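PDB 5XFM: alpha-glucosidase from Bacteroides thetaiotaomicron, which probably hydrolyses beta-L-arabinopyranosides and alpha-galactosides, as a bifunctional, calcium-binding glycoside hydrolase of family 97. Local coordinates for residues L516-F529 and C543-D555. The protein carries 1 engineered substitution. Residues are numbered along the deposited sequence; the frame is centred on the assembly and turned at random.
Sequences LATTVLLQNPVQNF and CMDFMKRVPTTWD
Cys543 SG meets Leu516 CD1 at 3.8 Å where two helices of the TIM-barrel-like catalytic domain run side by side; the axes of helix segments 516-521 and 543-549 approach to 10.9 Å, 18° from parallel. The first helix leads into strand 526-528, which pairs with strand 295-299 of the parallel sheet. One turn on, Phe546 slides past Leu516, its CG anti to the backbone N (chi1 170°), and presents a ring edge to Thr519 OG1, 3.3 Å from CE2. That hydroxyl donates to Leu516 O (OG1 to O 2.6 Å) in the carbonyl plane; Leu516 O, which also accepts from Thr519 N, is thus gripped by two donors of one residue. Met547, bent at chi2 and chi3, passes its sulfur by Thr519 CG2 and lays CE over one face of the Phe529 ring, a CH-pi contact 3.8 Å from the centroid; the more distant SD, above the same face, makes it a Met-aromatic pair. Gln527 CB covers the opposite face. Val550 divides its methyls, CG1 to Phe529 CE1 and CG2 to Thr519. An alanine in place of Thr519 would probably leave a gap between Met547 SD, Val550 CG2 and the Phe546 edge, and Leu516 O without its hydroxyl donor. Past the helix, a water within hydrogen-bonding distance of Pro551 O and Thr519 O accepts from Gln527 NE2. Thr552 OG1 donates to Pro525 O at 2.6 Å, tilted 31° from the carbonyl plane, while CG2 packs on Gln527 CG and a second water joins Thr552 O to Gln523 NE2. Trp554, in cation-pi contact with Arg572, receives Gln523 CG at its ring edge, 3.9 Å from CD1.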
# COMPACT_ATOMS: atom_id res chain seq x y z
N LEU A 516 -14.00 -14.05 -5.13
CA LEU A 516 -13.26 -15.00 -4.31
C LEU A 516 -11.75 -14.87 -4.59
O LEU A 516 -10.93 -14.81 -3.67
CB LEU A 516 -13.76 -16.43 -4.57
CG LEU A 516 -15.26 -16.70 -4.30
CD1 LEU A 516 -15.60 -18.17 -4.49
CD2 LEU A 516 -15.72 -16.23 -2.93
N ALA A 517 -11.40 -14.79 -5.88
CA ALA A 517 -10.03 -14.60 -6.32
C ALA A 517 -9.44 -13.32 -5.74
O ALA A 517 -8.25 -13.24 -5.45
CB ALA A 517 -9.97 -14.56 -7.85
N THR A 518 -10.30 -12.31 -5.59
CA THR A 518 -9.88 -11.02 -5.07
C THR A 518 -9.44 -11.09 -3.59
O THR A 518 -8.66 -10.26 -3.13
CB THR A 518 -11.04 -10.00 -5.26
OG1 THR A 518 -10.93 -9.39 -6.55
CG2 THR A 518 -11.05 -8.91 -4.20
N THR A 519 -9.89 -12.11 -2.86
CA THR A 519 -9.44 -12.29 -1.48
C THR A 519 -7.98 -12.74 -1.43
O THR A 519 -7.29 -12.57 -0.42
CB THR A 519 -10.33 -13.29 -0.70
OG1 THR A 519 -10.18 -14.61 -1.23
CG2 THR A 519 -11.80 -12.86 -0.77
N VAL A 520 -7.51 -13.32 -2.52
CA VAL A 520 -6.13 -13.75 -2.62
C VAL A 520 -5.28 -12.68 -3.30
O VAL A 520 -4.12 -12.45 -2.93
CB VAL A 520 -6.02 -15.08 -3.38
CG1 VAL A 520 -4.57 -15.50 -3.52
CG2 VAL A 520 -6.80 -16.16 -2.64
N LEU A 521 -5.86 -12.02 -4.30
CA LEU A 521 -5.14 -10.97 -5.03
C LEU A 521 -4.78 -9.77 -4.15
O LEU A 521 -3.66 -9.27 -4.23
CB LEU A 521 -5.97 -10.50 -6.22
CG LEU A 521 -6.16 -11.54 -7.32
CD1 LEU A 521 -7.06 -11.01 -8.42
CD2 LEU A 521 -4.82 -11.98 -7.88
N LEU A 522 -5.72 -9.31 -3.33
CA LEU A 522 -5.52 -8.10 -2.54
C LEU A 522 -5.19 -8.42 -1.08
O LEU A 522 -6.02 -8.96 -0.35
CB LEU A 522 -6.78 -7.21 -2.62
CG LEU A 522 -7.37 -6.97 -4.02
CD1 LEU A 522 -8.52 -5.97 -3.99
CD2 LEU A 522 -6.29 -6.51 -5.00
N GLN A 523 -3.99 -8.02 -0.64
CA GLN A 523 -3.46 -8.40 0.67
C GLN A 523 -3.64 -7.34 1.76
O GLN A 523 -3.36 -6.15 1.55
CB GLN A 523 -1.97 -8.76 0.52
CG GLN A 523 -1.23 -9.04 1.83
CD GLN A 523 -0.63 -7.78 2.42
OE1 GLN A 523 -0.11 -6.92 1.69
NE2 GLN A 523 -0.70 -7.65 3.74
N ASN A 524 -4.13 -7.78 2.92
CA ASN A 524 -4.18 -6.98 4.14
C ASN A 524 -4.38 -7.92 5.34
O ASN A 524 -5.21 -8.82 5.28
CB ASN A 524 -5.29 -5.93 4.08
CG ASN A 524 -5.11 -4.82 5.11
OD1 ASN A 524 -5.59 -4.92 6.24
ND2 ASN A 524 -4.42 -3.76 4.72
N PRO A 525 -3.62 -7.70 6.43
CA PRO A 525 -3.58 -8.63 7.57
C PRO A 525 -4.94 -8.83 8.26
O PRO A 525 -5.30 -9.95 8.62
CB PRO A 525 -2.61 -7.93 8.54
CG PRO A 525 -1.89 -6.92 7.73
CD PRO A 525 -2.82 -6.50 6.67
N VAL A 526 -5.67 -7.74 8.43
CA VAL A 526 -7.02 -7.80 8.97
C VAL A 526 -8.01 -7.44 7.86
O VAL A 526 -8.13 -6.27 7.48
CB VAL A 526 -7.19 -6.83 10.17
CG1 VAL A 526 -8.65 -6.77 10.61
CG2 VAL A 526 -6.29 -7.25 11.32
N GLN A 527 -8.70 -8.44 7.33
CA GLN A 527 -9.63 -8.21 6.23
C GLN A 527 -11.05 -8.03 6.72
O GLN A 527 -11.65 -8.96 7.27
CB GLN A 527 -9.59 -9.36 5.22
CG GLN A 527 -8.27 -9.54 4.46
CD GLN A 527 -8.07 -8.56 3.31
OE1 GLN A 527 -8.53 -7.42 3.35
NE2 GLN A 527 -7.39 -9.02 2.27
N ASN A 528 -11.60 -6.85 6.49
CA ASN A 528 -13.02 -6.61 6.69
C ASN A 528 -13.72 -6.69 5.34
O ASN A 528 -13.83 -5.70 4.63
CB ASN A 528 -13.27 -5.25 7.36
CG ASN A 528 -12.53 -5.11 8.69
OD1 ASN A 528 -12.78 -5.85 9.64
ND2 ASN A 528 -11.60 -4.16 8.75
N PHE A 529 -14.10 -7.91 4.97
CA PHE A 529 -14.76 -8.17 3.69
C PHE A 529 -16.16 -7.60 3.64
O PHE A 529 -16.78 -7.36 4.68
CB PHE A 529 -14.80 -9.68 3.40
CG PHE A 529 -13.45 -10.30 3.22
CD1 PHE A 529 -13.00 -11.28 4.08
CD2 PHE A 529 -12.61 -9.88 2.19
CE1 PHE A 529 -11.76 -11.85 3.92
CE2 PHE A 529 -11.37 -10.44 2.02
CZ PHE A 529 -10.94 -11.43 2.88
N CYS A 543 -19.16 -20.66 -2.43
CA CYS A 543 -18.54 -19.36 -2.19
C CYS A 543 -18.39 -19.07 -0.70
O CYS A 543 -17.31 -18.72 -0.22
CB CYS A 543 -19.34 -18.25 -2.87
SG CYS A 543 -19.37 -18.35 -4.68
N MET A 544 -19.48 -19.24 0.04
CA MET A 544 -19.46 -18.95 1.47
C MET A 544 -18.57 -19.94 2.21
O MET A 544 -17.92 -19.58 3.20
CB MET A 544 -20.89 -18.98 2.01
CG MET A 544 -21.79 -17.98 1.32
SD MET A 544 -21.07 -16.33 1.40
CE MET A 544 -21.15 -16.02 3.18
N ASP A 545 -18.52 -21.16 1.70
CA ASP A 545 -17.64 -22.20 2.23
C ASP A 545 -16.20 -21.78 2.05
O ASP A 545 -15.39 -21.93 2.97
CB ASP A 545 -17.90 -23.55 1.56
CG ASP A 545 -19.14 -24.25 2.10
OD1 ASP A 545 -19.47 -24.03 3.29
OD2 ASP A 545 -19.76 -25.03 1.36
N PHE A 546 -15.86 -21.29 0.86
CA PHE A 546 -14.51 -20.78 0.65
C PHE A 546 -14.20 -19.65 1.63
O PHE A 546 -13.15 -19.66 2.28
CB PHE A 546 -14.32 -20.26 -0.78
CG PHE A 546 -13.02 -19.52 -0.97
CD1 PHE A 546 -11.85 -20.20 -1.22
CD2 PHE A 546 -12.97 -18.14 -0.87
CE1 PHE A 546 -10.65 -19.53 -1.38
CE2 PHE A 546 -11.78 -17.46 -1.03
CZ PHE A 546 -10.62 -18.15 -1.29
N MET A 547 -15.11 -18.69 1.73
CA MET A 547 -14.88 -17.51 2.56
C MET A 547 -14.70 -17.90 4.02
O MET A 547 -14.06 -17.18 4.79
CB MET A 547 -16.02 -16.50 2.42
CG MET A 547 -16.03 -15.81 1.07
SD MET A 547 -14.43 -15.05 0.71
CE MET A 547 -14.34 -13.80 1.98
N LYS A 548 -15.26 -19.04 4.41
CA LYS A 548 -15.02 -19.56 5.75
C LYS A 548 -13.56 -19.99 5.98
O LYS A 548 -13.09 -20.00 7.12
CB LYS A 548 -15.97 -20.73 6.03
CG LYS A 548 -17.35 -20.29 6.50
CD LYS A 548 -18.38 -21.39 6.32
CE LYS A 548 -19.50 -21.27 7.34
NZ LYS A 548 -20.83 -21.01 6.72
N ARG A 549 -12.84 -20.34 4.91
CA ARG A 549 -11.47 -20.84 5.05
C ARG A 549 -10.41 -19.87 4.57
O ARG A 549 -9.22 -20.19 4.60
CB ARG A 549 -11.30 -22.16 4.29
CG ARG A 549 -12.30 -23.24 4.65
CD ARG A 549 -11.91 -24.59 4.06
NE ARG A 549 -13.03 -25.24 3.40
CZ ARG A 549 -13.03 -25.63 2.12
NH1 ARG A 549 -11.95 -25.45 1.37
NH2 ARG A 549 -14.10 -26.21 1.60
N VAL A 550 -10.82 -18.69 4.12
CA VAL A 550 -9.87 -17.73 3.56
C VAL A 550 -8.79 -17.26 4.55
O VAL A 550 -9.08 -16.92 5.70
CB VAL A 550 -10.63 -16.49 2.97
CG1 VAL A 550 -11.26 -15.64 4.07
CG2 VAL A 550 -9.71 -15.65 2.09
N PRO A 551 -7.53 -17.28 4.10
CA PRO A 551 -6.43 -16.73 4.90
C PRO A 551 -6.26 -15.24 4.63
O PRO A 551 -6.76 -14.74 3.62
CB PRO A 551 -5.21 -17.53 4.43
CG PRO A 551 -5.60 -18.18 3.13
CD PRO A 551 -7.05 -17.90 2.85
N THR A 552 -5.59 -14.53 5.54
CA THR A 552 -5.32 -13.11 5.33
C THR A 552 -3.82 -12.82 5.46
O THR A 552 -3.38 -11.69 5.25
CB THR A 552 -6.10 -12.20 6.31
OG1 THR A 552 -5.59 -12.33 7.64
CG2 THR A 552 -7.59 -12.54 6.30
N THR A 553 -3.04 -13.84 5.82
CA THR A 553 -1.59 -13.69 6.00
C THR A 553 -0.85 -14.71 5.14
O THR A 553 -1.38 -15.77 4.83
CB THR A 553 -1.18 -13.88 7.47
OG1 THR A 553 -1.57 -15.18 7.91
CG2 THR A 553 -1.85 -12.83 8.35
N TRP A 554 0.39 -14.40 4.77
CA TRP A 554 1.09 -15.23 3.80
C TRP A 554 2.55 -15.48 4.14
O TRP A 554 3.20 -14.68 4.80
CB TRP A 554 0.99 -14.58 2.42
CG TRP A 554 -0.41 -14.15 2.07
CD1 TRP A 554 -0.91 -12.88 2.11
CD2 TRP A 554 -1.49 -14.99 1.65
NE1 TRP A 554 -2.23 -12.88 1.73
CE2 TRP A 554 -2.61 -14.16 1.44
CE3 TRP A 554 -1.61 -16.37 1.42
CZ2 TRP A 554 -3.84 -14.66 1.02
CZ3 TRP A 554 -2.84 -16.86 1.00
CH2 TRP A 554 -3.93 -16.01 0.80
N ASP A 555 3.05 -16.63 3.69
CA ASP A 555 4.45 -16.96 3.85
C ASP A 555 5.27 -16.62 2.61
O ASP A 555 6.49 -16.42 2.70
CB ASP A 555 4.62 -18.44 4.21
CG ASP A 555 4.22 -18.73 5.63
OD1 ASP A 555 4.76 -18.06 6.54
OD2 ASP A 555 3.38 -19.63 5.85
O HOH W 1 -6.88 -12.13 2.27
O HOH W 2 -1.18 -10.32 5.15
O HOH W 3 -4.64 -10.85 2.82